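Local coordinates for FACT complex subunit SPT16 (Ashbya gossypii, PDB 6A8M), which probably acts, as a subunit of the FACT complex, as a histone chaperone that reorganizes nucleosomes during transcription, DNA replication and DNA repair, at residues Leu65-Ile76 / Leu117-Ala128. Sequence-based numbering, arbitrary orientation.
Sequences LIAVFKEGCVVI and LFEDLVERVREA
Leu121 of the helix meets the β-hairpin 65-76 through both of its methyl branches, an example of how one leucine can serve two strands at once. Leu121 CD2 meets Leu65 CD2 tip to tip at 3.5 Å, tighter than usual van der Waals contact, while Leu121 CD1 lies 3.7 Å from Ala67 CB and also touches Val74. Nearer the start of segment 117-128, Ile76 divides its branches: CD1 comes to the edge of the Phe118 ring, 3.9 Å from Phe118 CD1, and CG2 meets Leu117 CD1. This is helix-on-sheet packing in the N-terminal lobe of Spt16, where helix 113-128 covers one face of a mixed sheet; the axis of its segment 117-128 lies 21° from that of strand 65-68 and nearly antiparallel to that of strand 72-76. Near the hairpin turn, with CG anti to the carbonyl carbon (chi1 -50°), Phe69 reaches the helix, and Arg124 CD sits over one ring face in a CH-pi contact, 4.1 Å from the ring centroid. Leu121 CD1 meets the ring edge in plane, and Ala128 CB also lies at the edge. Were Phe69 cut back to an alanine, the Arg124 methylenes would probably lose their aromatic support and a gap open between Leu121 and Ala128. The Arg124 side chain bends about CG-CD (chi3 -54°), and its guanidinium lays a face against Val74 CG2, while NH1 forms a salt bridge with Glu103 on strand 101-106.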
loop_
_atom_site.group_PDB
_atom_site.type_symbol
_atom_site.label_atom_id
_atom_site.label_comp_id
_atom_site.label_asym_id
_atom_site.label_seq_id
_atom_site.Cartn_x
_atom_site.Cartn_y
_atom_site.Cartn_z
ATOM N N LEU A 65 -10.152 -20.728 -0.374
ATOM C CA LEU A 65 -9.348 -20.931 -1.565
ATOM C C LEU A 65 -10.081 -20.348 -2.768
ATOM O O LEU A 65 -11.285 -20.548 -2.936
ATOM C CB LEU A 65 -9.070 -22.421 -1.773
ATOM C CG LEU A 65 -8.164 -22.790 -2.949
ATOM C CD1 LEU A 65 -7.474 -24.127 -2.656
ATOM C CD2 LEU A 65 -8.945 -22.879 -4.239
ATOM N N ILE A 66 -9.342 -19.658 -3.627
ATOM C CA ILE A 66 -9.860 -19.145 -4.881
ATOM C C ILE A 66 -8.931 -19.624 -5.988
ATOM O O ILE A 66 -7.727 -19.360 -5.940
ATOM C CB ILE A 66 -9.940 -17.608 -4.888
ATOM C CG1 ILE A 66 -10.770 -17.101 -3.704
ATOM C CG2 ILE A 66 -10.437 -17.095 -6.257
ATOM C CD1 ILE A 66 -10.739 -15.556 -3.526
ATOM N N ALA A 67 -9.481 -20.308 -6.977
ATOM C CA ALA A 67 -8.716 -20.726 -8.141
ATOM C C ALA A 67 -9.372 -20.170 -9.390
ATOM O O ALA A 67 -10.601 -20.135 -9.485
ATOM C CB ALA A 67 -8.614 -22.246 -8.234
ATOM N N VAL A 68 -8.549 -19.728 -10.343
ATOM C CA VAL A 68 -9.038 -19.029 -11.531
ATOM C C VAL A 68 -8.583 -19.777 -12.775
ATOM O O VAL A 68 -7.435 -20.225 -12.853
ATOM C CB VAL A 68 -8.547 -17.565 -11.591
ATOM C CG1 VAL A 68 -9.266 -16.850 -12.706
ATOM C CG2 VAL A 68 -8.785 -16.831 -10.232
ATOM N N PHE A 69 -9.491 -19.902 -13.747
ATOM C CA PHE A 69 -9.253 -20.598 -15.009
ATOM C C PHE A 69 -9.825 -19.761 -16.148
ATOM O O PHE A 69 -10.575 -18.807 -15.925
ATOM C CB PHE A 69 -9.909 -21.989 -15.020
ATOM C CG PHE A 69 -9.601 -22.818 -13.814
ATOM C CD1 PHE A 69 -10.350 -22.697 -12.654
ATOM C CD2 PHE A 69 -8.572 -23.745 -13.847
ATOM C CE1 PHE A 69 -10.051 -23.461 -11.540
ATOM C CE2 PHE A 69 -8.283 -24.513 -12.746
ATOM C CZ PHE A 69 -9.013 -24.375 -11.593
ATOM N N LYS A 70 -9.503 -20.147 -17.391
ATOM C CA LYS A 70 -10.126 -19.481 -18.538
ATOM C C LYS A 70 -11.647 -19.516 -18.450
ATOM O O LYS A 70 -12.321 -18.502 -18.694
ATOM C CB LYS A 70 -9.673 -20.122 -19.852
ATOM C CG LYS A 70 -10.488 -19.620 -21.065
ATOM C CD LYS A 70 -10.023 -20.176 -22.412
ATOM C CE LYS A 70 -11.012 -19.711 -23.504
ATOM N NZ LYS A 70 -10.632 -20.010 -24.911
ATOM N N GLU A 71 -12.213 -20.664 -18.099
ATOM C CA GLU A 71 -13.654 -20.856 -18.217
ATOM C C GLU A 71 -14.395 -20.710 -16.894
ATOM O O GLU A 71 -15.622 -20.882 -16.865
ATOM C CB GLU A 71 -13.964 -22.232 -18.831
ATOM C CG GLU A 71 -13.077 -22.639 -20.021
ATOM C CD GLU A 71 -13.394 -21.907 -21.329
ATOM O OE1 GLU A 71 -13.005 -22.436 -22.398
ATOM O OE2 GLU A 71 -14.024 -20.818 -21.301
ATOM N N GLY A 72 -13.699 -20.417 -15.801
ATOM C CA GLY A 72 -14.398 -20.297 -14.536
ATOM C C GLY A 72 -13.480 -20.064 -13.356
ATOM O O GLY A 72 -12.279 -19.808 -13.491
ATOM N N CYS A 73 -14.099 -20.140 -12.182
ATOM C CA CYS A 73 -13.441 -19.836 -10.925
ATOM C C CYS A 73 -14.044 -20.760 -9.881
ATOM O O CYS A 73 -15.252 -21.000 -9.894
ATOM C CB CYS A 73 -13.629 -18.356 -10.543
ATOM S SG CYS A 73 -13.148 -17.910 -8.868
ATOM N N VAL A 74 -13.198 -21.314 -9.015
ATOM C CA VAL A 74 -13.648 -22.136 -7.898
ATOM C C VAL A 74 -13.309 -21.385 -6.624
ATOM O O VAL A 74 -12.168 -20.942 -6.448
ATOM C CB VAL A 74 -12.986 -23.528 -7.906
ATOM C CG1 VAL A 74 -13.415 -24.315 -6.662
ATOM C CG2 VAL A 74 -13.353 -24.284 -9.167
ATOM N N VAL A 75 -14.300 -21.224 -5.751
ATOM C CA VAL A 75 -14.107 -20.682 -4.410
ATOM C C VAL A 75 -14.477 -21.780 -3.425
ATOM O O VAL A 75 -15.600 -22.292 -3.465
ATOM C CB VAL A 75 -14.972 -19.433 -4.177
ATOM C CG1 VAL A 75 -14.728 -18.863 -2.802
ATOM C CG2 VAL A 75 -14.705 -18.400 -5.262
ATOM N N ILE A 76 -13.540 -22.144 -2.550
ATOM C CA ILE A 76 -13.798 -23.081 -1.459
ATOM C C ILE A 76 -13.865 -22.249 -0.194
ATOM O O ILE A 76 -12.880 -21.600 0.178
ATOM C CB ILE A 76 -12.707 -24.156 -1.342
ATOM C CG1 ILE A 76 -12.542 -24.925 -2.654
ATOM C CG2 ILE A 76 -12.994 -25.102 -0.136
ATOM C CD1 ILE A 76 -11.395 -25.928 -2.636
ATOM N N LEU A 117 -12.113 -31.949 -1.674
ATOM C CA LEU A 117 -12.250 -30.758 -2.506
ATOM C C LEU A 117 -10.895 -30.335 -3.061
ATOM O O LEU A 117 -10.767 -30.025 -4.252
ATOM C CB LEU A 117 -12.892 -29.610 -1.708
ATOM C CG LEU A 117 -14.352 -29.785 -1.266
ATOM C CD1 LEU A 117 -14.880 -28.534 -0.559
ATOM C CD2 LEU A 117 -15.235 -30.141 -2.451
ATOM N N PHE A 118 -9.857 -30.335 -2.213
ATOM C CA PHE A 118 -8.521 -29.978 -2.684
ATOM C C PHE A 118 -8.045 -30.946 -3.758
ATOM O O PHE A 118 -7.427 -30.536 -4.744
ATOM C CB PHE A 118 -7.518 -29.975 -1.522
ATOM C CG PHE A 118 -7.801 -28.951 -0.461
ATOM C CD1 PHE A 118 -8.489 -27.781 -0.758
ATOM C CD2 PHE A 118 -7.361 -29.157 0.842
ATOM C CE1 PHE A 118 -8.738 -26.833 0.206
ATOM C CE2 PHE A 118 -7.606 -28.199 1.831
ATOM C CZ PHE A 118 -8.294 -27.038 1.511
ATOM N N GLU A 119 -8.319 -32.242 -3.572
ATOM C CA GLU A 119 -7.945 -33.232 -4.576
ATOM C C GLU A 119 -8.708 -32.998 -5.876
ATOM O O GLU A 119 -8.116 -33.025 -6.963
ATOM C CB GLU A 119 -8.181 -34.649 -4.038
ATOM C CG GLU A 119 -7.180 -35.029 -2.953
ATOM C CD GLU A 119 -7.606 -36.223 -2.110
ATOM O OE1 GLU A 119 -8.755 -36.696 -2.249
ATOM O OE2 GLU A 119 -6.776 -36.691 -1.300
ATOM N N ASP A 120 -10.028 -32.774 -5.777
ATOM C CA ASP A 120 -10.837 -32.376 -6.936
ATOM C C ASP A 120 -10.236 -31.169 -7.644
ATOM O O ASP A 120 -10.136 -31.138 -8.876
ATOM C CB ASP A 120 -12.260 -32.020 -6.508
ATOM C CG ASP A 120 -13.037 -33.191 -5.984
ATOM O OD1 ASP A 120 -12.548 -34.338 -6.086
ATOM O OD2 ASP A 120 -14.151 -32.936 -5.460
ATOM N N LEU A 121 -9.850 -30.147 -6.874
ATOM C CA LEU A 121 -9.329 -28.930 -7.487
ATOM C C LEU A 121 -8.006 -29.195 -8.201
ATOM O O LEU A 121 -7.787 -28.697 -9.310
ATOM C CB LEU A 121 -9.171 -27.838 -6.435
ATOM C CG LEU A 121 -8.550 -26.578 -7.048
ATOM C CD1 LEU A 121 -9.557 -25.861 -7.946
ATOM C CD2 LEU A 121 -8.002 -25.697 -6.001
ATOM N N VAL A 122 -7.125 -30.001 -7.597
ATOM C CA VAL A 122 -5.880 -30.385 -8.265
ATOM C C VAL A 122 -6.157 -31.063 -9.610
ATOM O O VAL A 122 -5.415 -30.861 -10.579
ATOM C CB VAL A 122 -5.029 -31.267 -7.326
ATOM C CG1 VAL A 122 -4.220 -32.263 -8.114
ATOM C CG2 VAL A 122 -4.121 -30.373 -6.487
ATOM N N GLU A 123 -7.230 -31.858 -9.705
ATOM C CA GLU A 123 -7.580 -32.456 -10.994
ATOM C C GLU A 123 -7.873 -31.377 -12.036
ATOM O O GLU A 123 -7.395 -31.444 -13.179
ATOM C CB GLU A 123 -8.779 -33.398 -10.848
ATOM C CG GLU A 123 -8.536 -34.635 -9.978
ATOM C CD GLU A 123 -7.389 -35.503 -10.475
ATOM O OE1 GLU A 123 -7.557 -36.201 -11.501
ATOM O OE2 GLU A 123 -6.322 -35.494 -9.824
ATOM N N ARG A 124 -8.650 -30.364 -11.660
ATOM C CA ARG A 124 -8.930 -29.292 -12.607
ATOM C C ARG A 124 -7.662 -28.510 -12.953
ATOM O O ARG A 124 -7.464 -28.127 -14.111
ATOM C CB ARG A 124 -10.022 -28.378 -12.050
ATOM C CG ARG A 124 -10.671 -27.497 -13.102
ATOM C CD ARG A 124 -11.876 -26.746 -12.567
ATOM N NE ARG A 124 -12.865 -27.635 -11.955
ATOM C CZ ARG A 124 -14.135 -27.293 -11.746
ATOM N NH1 ARG A 124 -14.560 -26.084 -12.109
ATOM N NH2 ARG A 124 -14.977 -28.153 -11.186
ATOM N N VAL A 125 -6.779 -28.281 -11.971
ATOM C CA VAL A 125 -5.562 -27.506 -12.218
ATOM C C VAL A 125 -4.649 -28.224 -13.211
ATOM O O VAL A 125 -4.120 -27.615 -14.150
ATOM C CB VAL A 125 -4.842 -27.208 -10.890
ATOM C CG1 VAL A 125 -3.416 -26.805 -11.143
ATOM C CG2 VAL A 125 -5.588 -26.116 -10.103
ATOM N N ARG A 126 -4.450 -29.531 -13.023
ATOM C CA ARG A 126 -3.537 -30.252 -13.910
ATOM C C ARG A 126 -4.122 -30.397 -15.309
ATOM O O ARG A 126 -3.375 -30.437 -16.292
ATOM C CB ARG A 126 -3.187 -31.614 -13.312
ATOM C CG ARG A 126 -4.336 -32.619 -13.240
ATOM C CD ARG A 126 -3.926 -33.846 -12.431
ATOM N NE ARG A 126 -4.901 -34.938 -12.505
ATOM C CZ ARG A 126 -4.759 -36.016 -13.270
ATOM N NH1 ARG A 126 -3.678 -36.158 -14.029
ATOM N NH2 ARG A 126 -5.695 -36.959 -13.274
ATOM N N GLU A 127 -5.447 -30.462 -15.420
ATOM C CA GLU A 127 -6.081 -30.463 -16.735
ATOM C C GLU A 127 -5.808 -29.157 -17.466
ATOM O O GLU A 127 -5.579 -29.153 -18.681
ATOM C CB GLU A 127 -7.586 -30.697 -16.586
ATOM C CG GLU A 127 -8.388 -30.473 -17.863
ATOM C CD GLU A 127 -7.908 -31.348 -19.010
ATOM O OE1 GLU A 127 -7.472 -32.498 -18.755
ATOM O OE2 GLU A 127 -7.961 -30.881 -20.170
ATOM N N ALA A 128 -5.806 -28.042 -16.732
ATOM C CA ALA A 128 -5.533 -26.739 -17.328
ATOM C C ALA A 128 -4.109 -26.660 -17.872
ATOM O O ALA A 128 -3.879 -26.086 -18.944
ATOM C CB ALA A 128 -5.782 -25.635 -16.292
#